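Local coordinates for protein aryl esterase (Mycobacterium smegmatis, PDB 2Q0Q) that hydrolyses aryl esters and also transfers acyl groups to alcohols in aqueous conditions, as an oligomeric member of the SGNH hydrolase clan, at residues F28-D31 and V32-T35; R101-P104 and L105-A108; L114-Q117 and V118-A122. One frame throughout, in Å; residues are numbered along the deposited sequence.

Interaction 1. Residues F28-D31 and V32-T35; sequences FAPD and VRWT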
# COMPACT_ATOMS: atom_id res chain seq x y z
N PHE G 28 -28.69 -21.95 14.97
CA PHE G 28 -29.99 -22.62 14.83
C PHE G 28 -29.77 -24.01 14.21
O PHE G 28 -28.90 -24.17 13.35
CB PHE G 28 -30.93 -21.80 13.93
CG PHE G 28 -31.75 -20.74 14.67
CD1 PHE G 28 -32.63 -21.10 15.69
CD2 PHE G 28 -31.66 -19.41 14.32
CE1 PHE G 28 -33.39 -20.13 16.36
CE2 PHE G 28 -32.42 -18.43 14.98
CZ PHE G 28 -33.28 -18.80 16.01
N ALA G 29 -30.55 -25.00 14.64
CA ALA G 29 -30.46 -26.36 14.08
C ALA G 29 -30.59 -26.39 12.56
O ALA G 29 -31.28 -25.56 11.97
CB ALA G 29 -31.54 -27.24 14.71
N PRO G 30 -29.97 -27.37 11.90
CA PRO G 30 -30.01 -27.41 10.43
C PRO G 30 -31.42 -27.38 9.82
O PRO G 30 -31.60 -26.85 8.73
CB PRO G 30 -29.27 -28.72 10.08
CG PRO G 30 -29.08 -29.44 11.37
CD PRO G 30 -29.15 -28.46 12.47
N ASP G 31 -32.41 -27.92 10.53
CA ASP G 31 -33.80 -27.95 10.07
C ASP G 31 -34.59 -26.72 10.49
O ASP G 31 -35.76 -26.56 10.11
CB ASP G 31 -34.50 -29.22 10.60
CG ASP G 31 -34.00 -29.62 11.98
OD1 ASP G 31 -34.54 -29.11 12.98
OD2 ASP G 31 -33.06 -30.45 12.06
N VAL G 32 -33.96 -25.84 11.26
CA VAL G 32 -34.64 -24.67 11.81
C VAL G 32 -34.21 -23.36 11.18
O VAL G 32 -35.03 -22.50 10.91
CB VAL G 32 -34.49 -24.61 13.35
CG1 VAL G 32 -35.10 -23.34 13.91
CG2 VAL G 32 -35.13 -25.86 13.98
N ARG G 33 -32.91 -23.21 10.92
CA ARG G 33 -32.47 -22.06 10.15
C ARG G 33 -33.14 -22.08 8.76
O ARG G 33 -33.52 -23.12 8.25
CB ARG G 33 -30.94 -21.99 10.11
CG ARG G 33 -30.16 -23.20 9.58
CD ARG G 33 -28.71 -22.99 9.91
NE ARG G 33 -27.84 -23.97 9.28
CZ ARG G 33 -27.26 -25.01 9.88
NH1 ARG G 33 -27.47 -25.26 11.16
NH2 ARG G 33 -26.48 -25.81 9.17
N TRP G 34 -33.32 -20.90 8.18
CA TRP G 34 -34.12 -20.79 6.95
C TRP G 34 -33.49 -21.48 5.76
O TRP G 34 -34.20 -21.94 4.87
CB TRP G 34 -34.47 -19.32 6.63
CG TRP G 34 -33.33 -18.42 6.21
CD1 TRP G 34 -32.69 -17.49 6.97
CD2 TRP G 34 -32.74 -18.35 4.91
NE1 TRP G 34 -31.72 -16.85 6.24
CE2 TRP G 34 -31.72 -17.37 4.97
CE3 TRP G 34 -32.96 -19.04 3.71
CZ2 TRP G 34 -30.94 -17.05 3.87
CZ3 TRP G 34 -32.17 -18.72 2.62
CH2 TRP G 34 -31.18 -17.74 2.70
N THR G 35 -32.15 -21.59 5.75
CA THR G 35 -31.47 -22.33 4.68
C THR G 35 -31.88 -23.82 4.70
O THR G 35 -31.98 -24.47 3.65
CB THR G 35 -29.91 -22.18 4.77
OG1 THR G 35 -29.45 -22.58 6.07
CG2 THR G 35 -29.52 -20.76 4.53
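R33 folds back along the turn that precedes its helix, and its NH1 donates to the carbonyl O of F28 over 2.8 Å, with an N-H...O angle of 151°. The acceptor lies in the guanidinium plane, at the edge of the group. A second acceptor, the carbonyl O of A29, is gripped by two backbone donors, R33 N at 3.0 Å and V32 N at 2.8 Å. With V32 N bonded three residues back, A29 to V32 form a type I beta turn, the last bend of the loop that follows helix 11-14, and R33 then occupies the N-cap position of helix 34-42. In this α/β fold of parallel strands flanked by helices, that helix begins close to E50, on strand 46-52, outermost in this chain's sheet. E50 forms a salt bridge with R33 NH2 and a hydrogen bond with T35 OG1, while a glycerol, probably from the crystallisation liquor, bonds R33 NH1. The arginine chain is extended from CG to NE, with CG placed between the backbone N and the carbonyl carbon (chi1 56°), which brings the guanidinium against P30. There P30 CA sits over one face, 3.4 Å above the plane and offset toward the rim. Farther out the packing is apolar: V32 CG1 meets F28 CD1 at 3.8 Å, the two side chains crossing at about a right angle, and V32 CG2 lies 3.9 Å from A29 CB. The F28 side chain also touches E198 and N201 of helix 198-215.

Interaction 2. Residues R101-P104 and L105-A108; sequences RRTP and LDIA
T103 and D106 face each other across the first turn of helix 104-119 and form a capping box. Each side chain takes the other's backbone N-H: T103 OG1 accepts from D106 N at 3.1 Å, and D106 OD2 accepts from T103 N at 3.0 Å. The second bond is almost straight (172°), although its donor stands above the carboxylate plane. T103 can cap because OG1 sits between its own backbone N and carbonyl carbon (chi1 66°), turned in over the start of the helix. I107 N to T103 O and A108 N to P104 O then begin the regular helical bonding.

R102 runs obliquely past the D106 side chain, its CG 3.7 Å from D106 CB. The guanidinium plane is turned 47° from the carboxylate, and NE stays 5.1 Å from D106 OD2, so the two charges do not pair. R102 NH1 instead forms a salt bridge with D95, while D106 OD2 takes one from R101 of a neighbouring subunit, which ties this cap into the oligomer. Water 1 joins the two capping side chains, donating to D106 OD1 at 2.9 Å and hydrogen-bonding T103 OG1 at 3.0 Å.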
# COMPACT_ATOMS: atom_id res chain seq x y z
N ARG G 101 -20.45 4.38 8.85
CA ARG G 101 -20.89 5.66 8.30
C ARG G 101 -21.42 5.54 6.86
O ARG G 101 -21.12 6.36 5.99
CB ARG G 101 -19.78 6.70 8.41
CG ARG G 101 -19.46 7.06 9.86
CD ARG G 101 -18.05 7.50 10.01
NE ARG G 101 -17.76 8.15 11.30
CZ ARG G 101 -17.25 7.55 12.39
NH1 ARG G 101 -16.97 6.24 12.41
NH2 ARG G 101 -17.02 8.29 13.47
N ARG G 102 -22.19 4.49 6.61
CA ARG G 102 -22.77 4.25 5.29
C ARG G 102 -24.23 4.67 5.16
O ARG G 102 -25.01 4.53 6.10
CB ARG G 102 -22.65 2.79 4.88
CG ARG G 102 -21.29 2.42 4.33
CD ARG G 102 -21.28 1.04 3.66
NE ARG G 102 -20.12 0.94 2.77
CZ ARG G 102 -19.90 -0.03 1.88
NH1 ARG G 102 -20.73 -1.07 1.77
NH2 ARG G 102 -18.82 0.03 1.12
N THR G 103 -24.56 5.20 3.99
CA THR G 103 -25.94 5.50 3.60
C THR G 103 -26.52 4.26 2.92
O THR G 103 -25.78 3.36 2.53
CB THR G 103 -25.97 6.67 2.60
OG1 THR G 103 -25.34 6.27 1.37
CG2 THR G 103 -25.25 7.90 3.17
N PRO G 104 -27.86 4.19 2.78
CA PRO G 104 -28.46 3.10 2.00
C PRO G 104 -27.90 2.99 0.58
O PRO G 104 -27.73 1.88 0.07
CB PRO G 104 -29.95 3.45 1.97
CG PRO G 104 -30.15 4.25 3.21
CD PRO G 104 -28.89 5.05 3.38
N LEU G 105 -27.59 4.12 -0.04
CA LEU G 105 -26.95 4.13 -1.36
C LEU G 105 -25.58 3.43 -1.33
O LEU G 105 -25.27 2.61 -2.20
CB LEU G 105 -26.74 5.53 -1.89
CG LEU G 105 -25.86 5.59 -3.15
CD1 LEU G 105 -26.47 4.80 -4.30
CD2 LEU G 105 -25.61 7.04 -3.54
N ASP G 106 -24.77 3.75 -0.32
CA ASP G 106 -23.44 3.10 -0.19
C ASP G 106 -23.59 1.58 -0.10
O ASP G 106 -22.82 0.81 -0.70
CB ASP G 106 -22.69 3.55 1.05
CG ASP G 106 -22.31 5.01 1.03
OD1 ASP G 106 -22.06 5.56 -0.07
OD2 ASP G 106 -22.24 5.58 2.14
N ILE G 107 -24.60 1.16 0.65
CA ILE G 107 -24.86 -0.27 0.86
C ILE G 107 -25.34 -0.89 -0.45
O ILE G 107 -24.94 -1.97 -0.80
CB ILE G 107 -25.89 -0.47 2.01
CG1 ILE G 107 -25.34 0.18 3.28
CG2 ILE G 107 -26.21 -1.94 2.22
CD1 ILE G 107 -26.25 0.09 4.44
N ALA G 108 -26.25 -0.22 -1.15
CA ALA G 108 -26.71 -0.73 -2.43
C ALA G 108 -25.55 -0.91 -3.42
O ALA G 108 -25.49 -1.87 -4.18
CB ALA G 108 -27.81 0.19 -3.02
O HOH W 1 -23.69 7.99 -0.39

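Interaction 3. Residues L114-Q117 and V118-A122; sequences LVTQ and VLTSA
V115 overlaps L119 one turn on: the two side chains lie side by side and point the same way, CG1 of V115 packing 3.8 Å from CD1 of L119. This is the i to i+4 spacing of the last turns of helix 104-119, alongside the routine bonds from V118 N to L114 O and from L119 N to V115 O. The helix packs against the central parallel sheet of the SGNH hydrolase fold, with V115 and V118 resting on V134 of strand 133-138; V115 and L119 also both touch M175 of helix 164-175.

T116 and T120 cross obliquely on another flank, and here a backbone carbonyl is the focus of the contact. T116 O is held by two donors from T120. N approaches at 3.0 Å with a bent N-H...O angle of 137°, and the hydroxyl OG1 at 2.8 Å. They arrive from opposite faces of the carbonyl plane, so the oxygen is clasped between them. T120 OG1 can fold back this way because it stands between its own N and carbonyl carbon (chi1 62°).

T120 is also where the backbone first leaves helical angles. S121 likewise sends two donors to one carbonyl, but three residues back: its N and OG both reach V118 O, OG over 2.7 Å.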
# COMPACT_ATOMS: atom_id res chain seq x y z
N LEU G 114 -21.41 -7.31 -5.46
CA LEU G 114 -21.68 -8.74 -5.29
C LEU G 114 -22.50 -9.32 -6.48
O LEU G 114 -22.18 -10.40 -7.02
CB LEU G 114 -22.40 -8.98 -3.95
CG LEU G 114 -21.64 -8.57 -2.68
CD1 LEU G 114 -22.45 -8.80 -1.44
CD2 LEU G 114 -20.35 -9.32 -2.55
N VAL G 115 -23.53 -8.60 -6.92
CA VAL G 115 -24.29 -9.02 -8.09
C VAL G 115 -23.41 -9.13 -9.30
O VAL G 115 -23.44 -10.13 -10.00
CB VAL G 115 -25.45 -8.04 -8.40
CG1 VAL G 115 -26.20 -8.46 -9.68
CG2 VAL G 115 -26.42 -7.99 -7.23
N THR G 116 -22.58 -8.13 -9.51
CA THR G 116 -21.66 -8.14 -10.65
C THR G 116 -20.70 -9.33 -10.61
O THR G 116 -20.46 -9.99 -11.65
CB THR G 116 -20.88 -6.80 -10.74
OG1 THR G 116 -21.81 -5.73 -10.94
CG2 THR G 116 -19.92 -6.80 -11.90
N GLN G 117 -20.20 -9.64 -9.41
CA GLN G 117 -19.39 -10.87 -9.20
C GLN G 117 -20.14 -12.16 -9.58
O GLN G 117 -19.56 -13.10 -10.16
CB GLN G 117 -18.89 -10.94 -7.76
CG GLN G 117 -17.87 -9.89 -7.36
CD GLN G 117 -17.48 -9.93 -5.89
OE1 GLN G 117 -18.18 -10.51 -5.06
NE2 GLN G 117 -16.32 -9.31 -5.56
N VAL G 118 -21.44 -12.24 -9.30
CA VAL G 118 -22.20 -13.42 -9.76
C VAL G 118 -22.38 -13.43 -11.30
O VAL G 118 -22.19 -14.46 -11.96
CB VAL G 118 -23.57 -13.55 -9.08
CG1 VAL G 118 -24.31 -14.73 -9.66
CG2 VAL G 118 -23.38 -13.70 -7.55
N LEU G 119 -22.77 -12.28 -11.86
CA LEU G 119 -23.06 -12.20 -13.30
C LEU G 119 -21.84 -12.48 -14.17
O LEU G 119 -21.99 -12.97 -15.29
CB LEU G 119 -23.63 -10.83 -13.64
CG LEU G 119 -24.98 -10.54 -12.98
CD1 LEU G 119 -25.38 -9.09 -13.30
CD2 LEU G 119 -26.10 -11.53 -13.40
N THR G 120 -20.65 -12.21 -13.64
CA THR G 120 -19.40 -12.36 -14.38
C THR G 120 -18.63 -13.64 -14.02
O THR G 120 -17.46 -13.77 -14.38
CB THR G 120 -18.44 -11.16 -14.14
OG1 THR G 120 -18.07 -11.08 -12.75
CG2 THR G 120 -19.09 -9.85 -14.59
N SER G 121 -19.30 -14.58 -13.35
CA SER G 121 -18.62 -15.73 -12.74
C SER G 121 -18.52 -16.96 -13.66
O SER G 121 -18.02 -18.02 -13.22
CB SER G 121 -19.33 -16.13 -11.45
OG SER G 121 -20.62 -16.65 -11.70
N ALA G 122 -19.02 -16.85 -14.89
CA ALA G 122 -19.06 -18.00 -15.80
C ALA G 122 -17.68 -18.63 -15.93
O ALA G 122 -16.68 -17.93 -16.08
CB ALA G 122 -19.57 -17.60 -17.15

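All three contacts are local, each spanning a helix terminus. Interaction 1 and interaction 2 lie at the starts of different helices, 34-42 and 104-119, on opposite sides of the chain's centre with centres about 29 Å apart. Interaction 3 closes the helix that interaction 2 opens, their centres about 20 Å apart. Interaction 1 is the surface case, while the other two are partly buried. The chemistry changes with position: an arginine side chain and a turn at 28-35, a reciprocal side-chain cap at a subunit interface at 101-108, and at 114-122 hydroxyls returned to helix carbonyls, with apolar packing toward the sheet and no other subunit touching.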